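Local coordinates for protein mRNA export factor (Human herpesvirus 1, PDB 4YXP) that regulates viral gene expression, inhibiting host splicing and mediating the nuclear export of intronless viral mRNAs as a homodimer, at residues B[53-58]-B[83-88]. Numbering follows the deposited sequence.
Sequences SPWAPV and PSLYRT
Trp55 and Leu85 bring a type I beta turn, Ser53 to Ala56, against one side of helix 75-91, their CA atoms 6.7 Å apart. The turn is closed by Ala56 N to Ser53 O and reinforced by an ST turn, in which Trp55 N donates to Ser53 OG over 3.0 Å; no direct hydrogen bond joins the two segments. The main apolar contact is a CH-pi interaction. Leu85 CB sits over one face of the indole, 3.6 Å from the centroid of the five-membered ring and 11° off its normal, while the two side chains cross at about a right angle. Leu85 has CG anti to the backbone N (chi1 -178°); beyond it, CD1 meets CG and CB of Trp55, and Leu85 CD2 lies near Trp55 CD2 and CE3. Trp55 NE1 donates to the carbonyl O of His81, one turn before Leu85 in helix 75-91, a bond that helps fix the rotation of the indole. Tyr268 of the second subunit, from the C-terminal region important for homodimerization, packs on both Trp55 and Leu85, so that this pair within the folded C-terminal domain also forms part of the intertwined dimer interface. Beside the ring, Ser84 OG comes within 4.0 Å of Trp55 CD1, near the indole plane. The polar side of the contact is bridged by one water, gripped by three hydroxyls: Ser53 OG at 2.7 Å, Ser84 OG at 2.9 Å and, one helical turn on, Thr88 OG1 at 2.7 Å.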
loop_
_atom_site.group_PDB
_atom_site.type_symbol
_atom_site.label_atom_id
_atom_site.label_comp_id
_atom_site.label_asym_id
_atom_site.label_seq_id
_atom_site.Cartn_x
_atom_site.Cartn_y
_atom_site.Cartn_z
ATOM N N SER B 53 17.904 7.877 -28.752
ATOM C CA SER B 53 17.998 7.202 -27.464
ATOM C C SER B 53 17.426 5.794 -27.576
ATOM O O SER B 53 16.316 5.618 -28.080
ATOM C CB SER B 53 17.249 7.983 -26.380
ATOM O OG SER B 53 17.168 7.236 -25.175
ATOM N N PRO B 54 18.170 4.781 -27.100
ATOM C CA PRO B 54 17.577 3.439 -27.068
ATOM C C PRO B 54 16.445 3.326 -26.041
ATOM O O PRO B 54 15.757 2.307 -25.992
ATOM C CB PRO B 54 18.757 2.544 -26.682
ATOM C CG PRO B 54 19.665 3.434 -25.911
ATOM C CD PRO B 54 19.534 4.795 -26.540
ATOM N N TRP B 55 16.262 4.365 -25.233
ATOM C CA TRP B 55 15.225 4.376 -24.202
ATOM C C TRP B 55 13.976 5.129 -24.652
ATOM O O TRP B 55 13.059 5.341 -23.860
ATOM C CB TRP B 55 15.759 5.011 -22.919
ATOM C CG TRP B 55 16.912 4.283 -22.312
ATOM C CD1 TRP B 55 18.242 4.545 -22.493
ATOM C CD2 TRP B 55 16.841 3.166 -21.414
ATOM N NE1 TRP B 55 19.000 3.658 -21.767
ATOM C CE2 TRP B 55 18.165 2.806 -21.094
ATOM C CE3 TRP B 55 15.787 2.440 -20.854
ATOM C CZ2 TRP B 55 18.460 1.746 -20.240
ATOM C CZ3 TRP B 55 16.083 1.391 -20.004
ATOM C CH2 TRP B 55 17.408 1.054 -19.705
ATOM N N ALA B 56 13.942 5.533 -25.918
ATOM C CA ALA B 56 12.855 6.368 -26.426
ATOM C C ALA B 56 11.460 5.833 -26.064
ATOM O O ALA B 56 10.576 6.616 -25.720
ATOM C CB ALA B 56 12.979 6.524 -27.938
ATOM N N PRO B 57 11.251 4.508 -26.148
ATOM C CA PRO B 57 9.923 3.971 -25.817
ATOM C C PRO B 57 9.435 4.276 -24.394
ATOM O O PRO B 57 8.232 4.452 -24.203
ATOM C CB PRO B 57 10.107 2.463 -26.007
ATOM C CG PRO B 57 11.182 2.350 -27.025
ATOM C CD PRO B 57 12.130 3.465 -26.710
ATOM N N VAL B 58 10.338 4.334 -23.419
ATOM C CA VAL B 58 9.935 4.585 -22.036
ATOM C C VAL B 58 10.189 6.034 -21.619
ATOM O O VAL B 58 9.967 6.396 -20.464
ATOM C CB VAL B 58 10.647 3.613 -21.057
ATOM C CG1 VAL B 58 10.203 2.181 -21.311
ATOM C CG2 VAL B 58 12.165 3.735 -21.162
ATOM N N PRO B 83 24.030 4.337 -18.602
ATOM C CA PRO B 83 24.564 5.704 -18.593
ATOM C C PRO B 83 23.778 6.679 -19.473
ATOM O O PRO B 83 23.661 7.852 -19.119
ATOM C CB PRO B 83 25.990 5.516 -19.115
ATOM C CG PRO B 83 26.355 4.145 -18.656
ATOM C CD PRO B 83 25.094 3.338 -18.800
ATOM N N SER B 84 23.242 6.198 -20.590
ATOM C CA SER B 84 22.469 7.041 -21.497
ATOM C C SER B 84 21.202 7.569 -20.825
ATOM O O SER B 84 20.904 8.762 -20.880
ATOM C CB SER B 84 22.099 6.262 -22.762
ATOM O OG SER B 84 21.246 7.022 -23.598
ATOM N N LEU B 85 20.453 6.673 -20.195
ATOM C CA LEU B 85 19.220 7.064 -19.524
ATOM C C LEU B 85 19.545 8.002 -18.367
ATOM O O LEU B 85 18.842 8.989 -18.131
ATOM C CB LEU B 85 18.464 5.829 -19.026
ATOM C CG LEU B 85 17.119 6.083 -18.337
ATOM C CD1 LEU B 85 16.121 6.696 -19.302
ATOM C CD2 LEU B 85 16.564 4.787 -17.743
ATOM N N TYR B 86 20.622 7.681 -17.656
ATOM C CA TYR B 86 21.100 8.485 -16.536
ATOM C C TYR B 86 21.333 9.914 -16.999
ATOM O O TYR B 86 20.914 10.871 -16.348
ATOM C CB TYR B 86 22.388 7.874 -15.973
ATOM C CG TYR B 86 22.995 8.584 -14.782
ATOM C CD1 TYR B 86 23.648 9.800 -14.927
ATOM C CD2 TYR B 86 22.952 8.015 -13.518
ATOM C CE1 TYR B 86 24.216 10.444 -13.840
ATOM C CE2 TYR B 86 23.518 8.651 -12.424
ATOM C CZ TYR B 86 24.148 9.863 -12.592
ATOM O OH TYR B 86 24.719 10.497 -11.511
ATOM N N ARG B 87 22.004 10.040 -18.141
ATOM C CA ARG B 87 22.334 11.334 -18.719
ATOM C C ARG B 87 21.064 12.112 -19.079
ATOM O O ARG B 87 20.986 13.325 -18.887
ATOM C CB ARG B 87 23.221 11.127 -19.955
ATOM C CG ARG B 87 24.105 12.301 -20.309
ATOM C CD ARG B 87 25.351 11.854 -21.076
ATOM N NE ARG B 87 25.033 11.238 -22.365
ATOM C CZ ARG B 87 25.231 9.959 -22.682
ATOM N NH1 ARG B 87 25.755 9.101 -21.810
ATOM N NH2 ARG B 87 24.907 9.530 -23.896
ATOM N N THR B 88 20.064 11.402 -19.590
ATOM C CA THR B 88 18.783 12.006 -19.943
ATOM C C THR B 88 18.050 12.529 -18.698
ATOM O O THR B 88 17.512 13.641 -18.705
ATOM C CB THR B 88 17.892 10.991 -20.702
ATOM O OG1 THR B 88 18.500 10.680 -21.964
ATOM C CG2 THR B 88 16.488 11.544 -20.945
HETATM O O HOH W 1 18.665 8.236 -23.113
#